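Local coordinates for protein adenosine deaminase 1 (Arthrobacter aurescens, PDB 3RYS) that probably catalyses the zinc-dependent hydrolytic deamination of adenine to hypoxanthine, a step in purine salvage and nitrogen catabolism, at residues S61-Y66 and D171-G176. Sequence-based numbering, arbitrary orientation.
Sequences SFLDLY and DSAEVG. With ADE (adenine), chain D.
Leu63, on helix 59-69, faces Ser172 in the loop that leaves strand 167-171; their CA atoms, 7.1 Å apart, are the nearest pair between 61-66 and 171-176, and no hydrogen bond joins the two backbones. The direct contact rests on one branch of the leucine: CD1 lies 4.1 Å from CB of Ala173 and also touches Ser172 OG, which is hydrogen-bonded to Tyr67 OH on the same helix. The other branch turns to the ligand, Leu63 CD2 approaching N9 of adenine at 3.6 Å. The bond from CA to CB of Leu63 points at the loop, and with CG anti to the carbonyl carbon (chi1 -72°) the two methyls part, one to the loop and one to the base.

Adenine lies beside this contact and touches both segments. Ser172 N, at the start of the loop, donates to adenine N3 over 2.9 Å, a bent bond with an angle of 135° at the hydrogen, while CB of Asp171, at the strand's end, packs against the same N3 at 3.6 Å. From the helix, Tyr66 presents one ring face to the base, with adenine C8 3.6 Å above the plane and displaced toward the rim; its OH is hydrogen-bonded to Asp103 OD2, which probably limits how far the ring can swing. Phe62 meets the imidazole side of the base at its ring edge, CE2 lying 3.8 Å from adenine N7, and CB of Tyr66 lies over one of its faces. A serine in place of Tyr66 would probably leave adenine C8 without its aromatic cover and Asp103 without this hydroxyl partner.

Strand 167-171 belongs to the parallel sheet of the TIM-barrel deaminase fold, so the loop at the strand's C-terminal end and a helix inserted between the first two strands form part of the adenine pocket in the zinc-dependent active site.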
ATOM      1  N   SER A  61     -16.204   4.111   5.773  1.00 18.59           N
ATOM      2  CA  SER A  61     -16.768   5.073   4.835  1.00 17.22           C
ATOM      3  C   SER A  61     -15.912   5.138   3.575  1.00 19.50           C
ATOM      4  O   SER A  61     -16.428   5.318   2.470  1.00 19.61           O
ATOM      5  CB  SER A  61     -16.884   6.461   5.473  1.00 17.97           C
ATOM      6  OG  SER A  61     -15.610   7.045   5.684  1.00 19.73           O
ATOM      7  N   PHE A  62     -14.604   4.984   3.750  1.00 16.08           N
ATOM      8  CA  PHE A  62     -13.678   4.989   2.628  1.00 16.76           C
ATOM      9  C   PHE A  62     -13.819   3.729   1.787  1.00 17.63           C
ATOM     10  O   PHE A  62     -13.998   3.804   0.575  1.00 18.33           O
ATOM     11  CB  PHE A  62     -12.239   5.123   3.115  1.00 15.89           C
ATOM     12  CG  PHE A  62     -11.230   4.519   2.183  1.00 19.27           C
ATOM     13  CD1 PHE A  62     -10.903   5.148   0.987  1.00 20.75           C
ATOM     14  CD2 PHE A  62     -10.609   3.320   2.497  1.00 16.50           C
ATOM     15  CE1 PHE A  62      -9.971   4.594   0.120  1.00 16.62           C
ATOM     16  CE2 PHE A  62      -9.681   2.759   1.637  1.00 19.19           C
ATOM     17  CZ  PHE A  62      -9.361   3.396   0.444  1.00 17.96           C
ATOM     18  N   LEU A  63     -13.728   2.573   2.439  1.00 19.09           N
ATOM     19  CA  LEU A  63     -13.870   1.294   1.754  1.00 18.09           C
ATOM     20  C   LEU A  63     -15.117   1.286   0.867  1.00 20.44           C
ATOM     21  O   LEU A  63     -15.079   0.809  -0.272  1.00 18.33           O
ATOM     22  CB  LEU A  63     -13.913   0.136   2.758  1.00 16.19           C
ATOM     23  CG  LEU A  63     -12.606  -0.233   3.473  1.00 19.40           C
ATOM     24  CD1 LEU A  63     -12.833  -1.352   4.484  1.00 17.67           C
ATOM     25  CD2 LEU A  63     -11.539  -0.637   2.473  1.00 18.91           C
ATOM     26  N   ASP A  64     -16.218   1.827   1.381  1.00 17.30           N
ATOM     27  CA  ASP A  64     -17.462   1.847   0.619  1.00 20.07           C
ATOM     28  C   ASP A  64     -17.281   2.495  -0.753  1.00 18.62           C
ATOM     29  O   ASP A  64     -17.718   1.951  -1.768  1.00 16.96           O
ATOM     30  CB  ASP A  64     -18.575   2.545   1.404  1.00 20.77           C
ATOM     31  CG  ASP A  64     -19.057   1.720   2.582  1.00 21.14           C
ATOM     32  OD1 ASP A  64     -18.862   0.488   2.565  1.00 20.65           O
ATOM     33  OD2 ASP A  64     -19.626   2.305   3.528  1.00 23.93           O
ATOM     34  N   LEU A  65     -16.634   3.655  -0.784  1.00 19.92           N
ATOM     35  CA  LEU A  65     -16.357   4.328  -2.047  1.00 22.52           C
ATOM     36  C   LEU A  65     -15.324   3.528  -2.848  1.00 20.56           C
ATOM     37  O   LEU A  65     -15.520   3.227  -4.028  1.00 19.51           O
ATOM     38  CB  LEU A  65     -15.867   5.757  -1.796  1.00 20.79           C
ATOM     39  CG  LEU A  65     -15.665   6.636  -3.031  1.00 21.75           C
ATOM     40  CD1 LEU A  65     -16.995   6.910  -3.698  1.00 22.03           C
ATOM     41  CD2 LEU A  65     -14.970   7.937  -2.661  1.00 23.42           C
ATOM     42  N   TYR A  66     -14.230   3.187  -2.176  1.00 17.70           N
ATOM     43  CA  TYR A  66     -13.145   2.379  -2.727  1.00 17.15           C
ATOM     44  C   TYR A  66     -13.645   1.154  -3.497  1.00 17.39           C
ATOM     45  O   TYR A  66     -13.186   0.876  -4.605  1.00 16.14           O
ATOM     46  CB  TYR A  66     -12.240   1.960  -1.569  1.00 18.36           C
ATOM     47  CG  TYR A  66     -11.135   0.978  -1.873  1.00 17.63           C
ATOM     48  CD1 TYR A  66     -11.252  -0.354  -1.500  1.00 17.69           C
ATOM     49  CD2 TYR A  66      -9.952   1.389  -2.476  1.00 14.56           C
ATOM     50  CE1 TYR A  66     -10.237  -1.258  -1.741  1.00 16.76           C
ATOM     51  CE2 TYR A  66      -8.931   0.493  -2.722  1.00 14.52           C
ATOM     52  CZ  TYR A  66      -9.078  -0.833  -2.354  1.00 16.56           C
ATOM     53  OH  TYR A  66      -8.068  -1.739  -2.593  1.00 14.78           O
ATOM     54  N   ASP A 171      -6.167  -6.921   4.122  1.00 13.05           N
ATOM     55  CA  ASP A 171      -6.721  -5.589   4.327  1.00 15.31           C
ATOM     56  C   ASP A 171      -8.244  -5.594   4.485  1.00 16.17           C
ATOM     57  O   ASP A 171      -8.827  -6.607   4.873  1.00 13.00           O
ATOM     58  CB  ASP A 171      -6.278  -4.629   3.210  1.00 14.49           C
ATOM     59  CG  ASP A 171      -6.727  -5.079   1.831  1.00 15.64           C
ATOM     60  OD1 ASP A 171      -7.460  -6.083   1.732  1.00 12.32           O
ATOM     61  OD2 ASP A 171      -6.350  -4.419   0.839  1.00 17.68           O
ATOM     62  N   SER A 172      -8.868  -4.457   4.179  1.00 15.90           N
ATOM     63  CA  SER A 172     -10.294  -4.233   4.416  1.00 16.24           C
ATOM     64  C   SER A 172     -10.591  -3.976   5.904  1.00 17.76           C
ATOM     65  O   SER A 172      -9.666  -3.785   6.700  1.00 16.81           O
ATOM     66  CB  SER A 172     -11.137  -5.388   3.871  1.00 13.05           C
ATOM     67  OG  SER A 172     -12.488  -4.989   3.732  1.00 12.69           O
ATOM     68  N   ALA A 173     -11.873  -3.970   6.270  1.00 14.32           N
ATOM     69  CA  ALA A 173     -12.306  -3.577   7.618  1.00 16.21           C
ATOM     70  C   ALA A 173     -11.602  -4.337   8.750  1.00 15.71           C
ATOM     71  O   ALA A 173     -11.836  -5.527   8.949  1.00 14.05           O
ATOM     72  CB  ALA A 173     -13.820  -3.707   7.746  1.00 11.75           C
ATOM     73  N   GLU A 174     -10.758  -3.637   9.502  1.00 15.50           N
ATOM     74  CA  GLU A 174      -9.913  -4.288  10.503  1.00 15.89           C
ATOM     75  C   GLU A 174     -10.637  -4.671  11.796  1.00 16.05           C
ATOM     76  O   GLU A 174     -10.599  -5.826  12.220  1.00 14.60           O
ATOM     77  CB  GLU A 174      -8.693  -3.428  10.834  1.00 13.75           C
ATOM     78  CG  GLU A 174      -7.755  -4.101  11.831  1.00 14.97           C
ATOM     79  CD  GLU A 174      -6.492  -3.303  12.097  1.00 16.47           C
ATOM     80  OE1 GLU A 174      -6.429  -2.123  11.691  1.00 18.75           O
ATOM     81  OE2 GLU A 174      -5.562  -3.857  12.719  1.00 16.39           O
ATOM     82  N   VAL A 175     -11.284  -3.695  12.425  1.00 13.56           N
ATOM     83  CA  VAL A 175     -11.907  -3.917  13.723  1.00 12.85           C
ATOM     84  C   VAL A 175     -12.910  -5.068  13.693  1.00 13.81           C
ATOM     85  O   VAL A 175     -13.805  -5.110  12.848  1.00 14.14           O
ATOM     86  CB  VAL A 175     -12.581  -2.634  14.252  1.00 18.12           C
ATOM     87  CG1 VAL A 175     -13.454  -2.948  15.457  1.00 18.98           C
ATOM     88  CG2 VAL A 175     -11.526  -1.590  14.609  1.00 14.80           C
ATOM     89  N   GLY A 176     -12.747  -6.006  14.621  1.00 14.20           N
ATOM     90  CA  GLY A 176     -13.615  -7.167  14.690  1.00 15.33           C
ATOM     91  C   GLY A 176     -13.213  -8.277  13.733  1.00 14.81           C
ATOM     92  O   GLY A 176     -13.881  -9.310  13.652  1.00 14.60           O
TER
HETATM   93  N9  ADE D 345      -8.104  -1.364   1.709  1.00 18.84           N
HETATM   94  C8  ADE D 345      -7.457  -0.449   0.921  1.00 21.89           C
HETATM   95  N7  ADE D 345      -6.707   0.405   1.586  1.00 20.30           N
HETATM   96  C5  ADE D 345      -6.880   0.020   2.909  1.00 22.54           C
HETATM   97  C6  ADE D 345      -6.356   0.525   4.119  1.00 23.31           C
HETATM   98  N6  ADE D 345      -5.522   1.570   4.174  1.00 21.81           N
HETATM   99  N1  ADE D 345      -6.727  -0.087   5.266  1.00 22.49           N
HETATM  100  C2  ADE D 345      -7.565  -1.132   5.201  1.00 22.84           C
HETATM  101  N3  ADE D 345      -8.122  -1.698   4.127  1.00 21.82           N
HETATM  102  C4  ADE D 345      -7.736  -1.067   3.004  1.00 20.84           C